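Exo beta-1,2-glucooligosaccharide sophorohydrolase (non-reducing end) (Parabacteroides distasonis ATCC 8503, PDB 5Z06) hydrolyses linear beta-1,2-glucan and beta-1,2-glucooligosaccharides of four or more glucose units as an exo-acting enzyme, releasing sophorose from the non-reducing end. Local coordinates at residues Asn98-Ala110 / Lys153-Asp166. Residues are numbered along the deposited sequence; the frame is centred on the assembly and turned at random.
Sequences NAAALPNIAIRYA and KKLAAVALRPGTAD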
loop_
_atom_site.group_PDB
_atom_site.type_symbol
_atom_site.label_atom_id
_atom_site.label_comp_id
_atom_site.label_asym_id
_atom_site.label_seq_id
_atom_site.Cartn_x
_atom_site.Cartn_y
_atom_site.Cartn_z
ATOM N N ASN A 98 19.986 -36.212 14.664
ATOM C CA ASN A 98 18.979 -37.236 14.586
ATOM C C ASN A 98 17.734 -36.620 13.921
ATOM O O ASN A 98 17.118 -35.705 14.471
ATOM C CB ASN A 98 18.691 -37.754 15.999
ATOM C CG ASN A 98 17.452 -38.612 16.077
ATOM O OD1 ASN A 98 17.001 -39.185 15.078
ATOM N ND2 ASN A 98 16.879 -38.708 17.286
ATOM N N ALA A 99 17.389 -37.132 12.738
ATOM C CA ALA A 99 16.169 -36.744 12.011
ATOM C C ALA A 99 14.888 -36.723 12.871
ATOM O O ALA A 99 14.026 -35.884 12.671
ATOM C CB ALA A 99 15.974 -37.649 10.797
ATOM N N ALA A 100 14.766 -37.632 13.831
ATOM C CA ALA A 100 13.601 -37.648 14.735
ATOM C C ALA A 100 13.483 -36.424 15.665
ATOM O O ALA A 100 12.418 -36.180 16.221
ATOM C CB ALA A 100 13.612 -38.922 15.574
ATOM N N ALA A 101 14.585 -35.704 15.876
ATOM C CA ALA A 101 14.603 -34.506 16.726
ATOM C C ALA A 101 14.069 -33.276 15.979
ATOM O O ALA A 101 13.711 -32.275 16.611
ATOM C CB ALA A 101 16.010 -34.235 17.229
ATOM N N LEU A 102 14.017 -33.374 14.645
ATOM C CA LEU A 102 13.348 -32.394 13.791
ATOM C C LEU A 102 11.915 -32.187 14.228
ATOM O O LEU A 102 11.334 -33.074 14.872
ATOM C CB LEU A 102 13.332 -32.820 12.329
ATOM C CG LEU A 102 14.648 -32.866 11.573
ATOM C CD1 LEU A 102 14.402 -33.575 10.255
ATOM C CD2 LEU A 102 15.178 -31.456 11.350
ATOM N N PRO A 103 11.338 -31.019 13.877
ATOM C CA PRO A 103 10.018 -30.712 14.406
ATOM C C PRO A 103 8.888 -31.552 13.814
ATOM O O PRO A 103 9.014 -32.117 12.735
ATOM C CB PRO A 103 9.838 -29.231 14.055
ATOM C CG PRO A 103 11.207 -28.724 13.757
ATOM C CD PRO A 103 11.899 -29.873 13.139
ATOM N N ASN A 104 7.811 -31.661 14.567
ATOM C CA ASN A 104 6.541 -32.041 14.004
ATOM C C ASN A 104 5.902 -30.781 13.430
ATOM O O ASN A 104 6.138 -29.667 13.902
ATOM C CB ASN A 104 5.619 -32.673 15.048
ATOM C CG ASN A 104 6.157 -33.997 15.591
ATOM O OD1 ASN A 104 6.991 -34.660 14.967
ATOM N ND2 ASN A 104 5.684 -34.374 16.766
ATOM N N ILE A 105 5.091 -30.984 12.404
ATOM C CA ILE A 105 4.574 -29.904 11.612
ATOM C C ILE A 105 3.114 -30.163 11.320
ATOM O O ILE A 105 2.725 -31.288 11.042
ATOM C CB ILE A 105 5.388 -29.691 10.313
ATOM C CG1 ILE A 105 4.760 -28.598 9.455
ATOM C CG2 ILE A 105 5.525 -30.972 9.507
ATOM C CD1 ILE A 105 5.731 -28.060 8.422
ATOM N N ALA A 106 2.345 -29.087 11.371
ATOM C CA ALA A 106 0.916 -29.091 11.239
ATOM C C ALA A 106 0.512 -27.770 10.618
ATOM O O ALA A 106 1.350 -26.893 10.353
ATOM C CB ALA A 106 0.254 -29.255 12.591
ATOM N N ILE A 107 -0.772 -27.640 10.338
ATOM C CA ILE A 107 -1.300 -26.386 9.838
ATOM C C ILE A 107 -2.333 -25.955 10.852
ATOM O O ILE A 107 -3.157 -26.763 11.269
ATOM C CB ILE A 107 -1.826 -26.527 8.400
ATOM C CG1 ILE A 107 -0.619 -26.678 7.467
ATOM C CG2 ILE A 107 -2.660 -25.307 8.005
ATOM C CD1 ILE A 107 -0.923 -27.048 6.029
ATOM N N ARG A 108 -2.228 -24.707 11.292
ATOM C CA ARG A 108 -3.196 -24.143 12.183
ATOM C C ARG A 108 -4.261 -23.484 11.340
ATOM O O ARG A 108 -3.935 -22.690 10.451
ATOM C CB ARG A 108 -2.587 -23.108 13.125
ATOM C CG ARG A 108 -3.605 -22.620 14.153
ATOM C CD ARG A 108 -3.093 -21.615 15.176
ATOM N NE ARG A 108 -2.473 -20.450 14.566
ATOM C CZ ARG A 108 -3.099 -19.461 13.921
ATOM N NH1 ARG A 108 -4.415 -19.458 13.718
ATOM N NH2 ARG A 108 -2.380 -18.467 13.435
ATOM N N TYR A 109 -5.523 -23.805 11.648
ATOM C CA TYR A 109 -6.667 -23.206 10.990
ATOM C C TYR A 109 -6.918 -21.829 11.552
ATOM O O TYR A 109 -6.424 -21.499 12.641
ATOM C CB TYR A 109 -7.936 -24.066 11.138
ATOM C CG TYR A 109 -7.864 -25.392 10.408
ATOM C CD1 TYR A 109 -7.940 -25.450 9.013
ATOM C CD2 TYR A 109 -7.723 -26.599 11.109
ATOM C CE1 TYR A 109 -7.889 -26.665 8.340
ATOM C CE2 TYR A 109 -7.664 -27.807 10.446
ATOM C CZ TYR A 109 -7.754 -27.830 9.070
ATOM O OH TYR A 109 -7.694 -29.015 8.421
ATOM N N ALA A 110 -7.690 -21.033 10.820
ATOM C CA ALA A 110 -8.093 -19.694 11.281
ATOM C C ALA A 110 -8.830 -19.709 12.631
ATOM O O ALA A 110 -8.730 -18.749 13.402
ATOM C CB ALA A 110 -8.944 -19.003 10.222
ATOM N N LYS A 153 -7.704 -19.453 2.892
ATOM C CA LYS A 153 -7.443 -18.512 3.969
ATOM C C LYS A 153 -7.728 -19.037 5.356
ATOM O O LYS A 153 -7.333 -18.402 6.336
ATOM C CB LYS A 153 -8.228 -17.223 3.750
ATOM C CG LYS A 153 -7.697 -16.493 2.547
ATOM C CD LYS A 153 -8.239 -15.094 2.455
ATOM C CE LYS A 153 -7.692 -14.469 1.194
ATOM N NZ LYS A 153 -8.287 -13.134 1.066
ATOM N N LYS A 154 -8.408 -20.179 5.451
ATOM C CA LYS A 154 -8.496 -20.895 6.728
ATOM C C LYS A 154 -7.183 -21.600 7.128
ATOM O O LYS A 154 -7.052 -22.063 8.263
ATOM C CB LYS A 154 -9.690 -21.851 6.711
ATOM C CG LYS A 154 -11.002 -21.080 6.812
ATOM C CD LYS A 154 -12.223 -21.927 6.528
ATOM C CE LYS A 154 -13.472 -21.182 6.996
ATOM N NZ LYS A 154 -14.707 -21.726 6.376
ATOM N N LEU A 155 -6.237 -21.696 6.199
ATOM C CA LEU A 155 -4.918 -22.235 6.495
ATOM C C LEU A 155 -4.087 -21.061 6.999
ATOM O O LEU A 155 -3.364 -20.399 6.234
ATOM C CB LEU A 155 -4.316 -22.892 5.246
ATOM C CG LEU A 155 -5.208 -23.961 4.554
ATOM C CD1 LEU A 155 -4.447 -24.602 3.405
ATOM C CD2 LEU A 155 -5.716 -25.037 5.517
ATOM N N ALA A 156 -4.246 -20.785 8.289
ATOM C CA ALA A 156 -3.722 -19.560 8.900
ATOM C C ALA A 156 -2.215 -19.626 9.115
ATOM O O ALA A 156 -1.528 -18.624 8.944
ATOM C CB ALA A 156 -4.427 -19.255 10.213
ATOM N N ALA A 157 -1.701 -20.788 9.505
ATOM C CA ALA A 157 -0.300 -20.879 9.858
ATOM C C ALA A 157 0.231 -22.269 9.696
ATOM O O ALA A 157 -0.517 -23.230 9.790
ATOM C CB ALA A 157 -0.082 -20.400 11.287
ATOM N N VAL A 158 1.528 -22.350 9.420
ATOM C CA VAL A 158 2.280 -23.574 9.523
ATOM C C VAL A 158 2.779 -23.649 10.963
ATOM O O VAL A 158 3.519 -22.770 11.402
ATOM C CB VAL A 158 3.447 -23.578 8.541
ATOM C CG1 VAL A 158 4.356 -24.770 8.778
ATOM C CG2 VAL A 158 2.902 -23.606 7.132
ATOM N N ALA A 159 2.356 -24.698 11.676
ATOM C CA ALA A 159 2.672 -24.903 13.078
ATOM C C ALA A 159 3.808 -25.895 13.239
ATOM O O ALA A 159 3.918 -26.869 12.482
ATOM C CB ALA A 159 1.448 -25.402 13.819
ATOM N N LEU A 160 4.656 -25.639 14.236
ATOM C CA LEU A 160 5.802 -26.490 14.501
ATOM C C LEU A 160 5.852 -26.822 15.961
ATOM O O LEU A 160 5.574 -25.976 16.815
ATOM C CB LEU A 160 7.095 -25.827 14.065
ATOM C CG LEU A 160 7.148 -25.528 12.574
ATOM C CD1 LEU A 160 8.186 -24.458 12.277
ATOM C CD2 LEU A 160 7.425 -26.788 11.771
ATOM N N ARG A 161 6.187 -28.081 16.224
ATOM C CA ARG A 161 6.234 -28.623 17.562
ATOM C C ARG A 161 7.454 -29.511 17.682
ATOM O O ARG A 161 8.036 -29.900 16.665
ATOM C CB ARG A 161 4.964 -29.431 17.853
ATOM C CG ARG A 161 3.865 -28.642 18.526
ATOM C CD ARG A 161 3.050 -29.489 19.519
ATOM N NE ARG A 161 2.034 -28.672 20.174
ATOM C CZ ARG A 161 2.277 -27.736 21.102
ATOM N NH1 ARG A 161 3.521 -27.484 21.539
ATOM N NH2 ARG A 161 1.258 -27.038 21.607
ATOM N N PRO A 162 7.847 -29.836 18.925
ATOM C CA PRO A 162 9.005 -30.696 19.126
ATOM C C PRO A 162 8.881 -32.039 18.399
ATOM O O PRO A 162 7.774 -32.579 18.241
ATOM C CB PRO A 162 9.003 -30.941 20.648
ATOM C CG PRO A 162 8.221 -29.837 21.226
ATOM C CD PRO A 162 7.165 -29.563 20.206
ATOM N N GLY A 163 10.014 -32.547 17.943
ATOM C CA GLY A 163 10.135 -33.952 17.639
ATOM C C GLY A 163 10.522 -34.623 18.939
ATOM O O GLY A 163 9.991 -34.295 20.009
ATOM N N THR A 164 11.476 -35.550 18.837
ATOM C CA THR A 164 12.024 -36.230 19.997
ATOM C C THR A 164 12.542 -35.189 20.970
ATOM O O THR A 164 13.360 -34.353 20.613
ATOM C CB THR A 164 13.204 -37.151 19.610
ATOM O OG1 THR A 164 12.831 -37.972 18.499
ATOM C CG2 THR A 164 13.608 -38.030 20.774
ATOM N N ALA A 165 12.052 -35.247 22.202
ATOM C CA ALA A 165 12.609 -34.460 23.284
ATOM C C ALA A 165 13.946 -35.057 23.761
ATOM O O ALA A 165 14.045 -35.609 24.851
ATOM C CB ALA A 165 11.609 -34.354 24.423
ATOM N N ASP A 166 14.978 -34.900 22.942
ATOM C CA ASP A 166 16.336 -35.376 23.273
ATOM C C ASP A 166 17.173 -34.345 24.052
ATOM O O ASP A 166 18.324 -34.597 24.345
ATOM C CB ASP A 166 17.074 -35.774 21.995
ATOM C CG ASP A 166 17.305 -34.597 21.049
ATOM O OD1 ASP A 166 17.017 -33.443 21.436
ATOM O OD2 ASP A 166 17.791 -34.817 19.931
#
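Arg108 lies along Ala157 and Ala156 at a classic beta bulge, where strand 104-109 pairs antiparallel with strand 155-161. The main ladder runs through the hydrogen-bonded pairs Asn104–Arg161 and Ala106–Ala159. Between Arg108 and Tyr109 the register slips by one residue, Ala156 and Ala157 both facing Arg108: Arg108 N donates to Ala157 O at 2.7 Å, while Arg108 O takes a bond from Ala157 N and a weak one from Ala156 N. Followed outward, the Arg108 side chain starts with CB beside Ala157 O and 4.1 Å from Ala157 CB. CG is anti to the backbone N (chi1 -174°), and after an extended chi2 the chain bends at chi3 (54°), which brings the guanidinium back beside the two alanines. NE passes Ala157 CB and forms a salt bridge with Glu69; CZ is near the methyls of both alanines. At the tip the two nitrogens diverge, NH2 lying 3.7 Å from Ala157 CB and NH1 3.5 Å from Ala156 CB, and NH1 also makes a weak bond to Tyr109 O. On the other face Ile105 CD1 meets Val158 CG1 at 3.6 Å, and Leu160 CD2 lies alongside Ile105 CB. Leu155 CD2 touches both Ile107 CG2 and Tyr109 CE1. Beyond the strands, Ala100 O receives a nearly straight bond from Thr164 N (2.9 Å, 178° at the hydrogen), with a weak one from Thr164 OG1. Strand 155-161 is the central strand of a five-stranded antiparallel sheet, between 65-71 and 104-109, and 118-119 is the edge strand beyond 104-109. The Ile105, Val158 and Leu160 face packs against strands 86-93 and 169-180 of a second antiparallel sheet, giving a beta-sandwich arrangement.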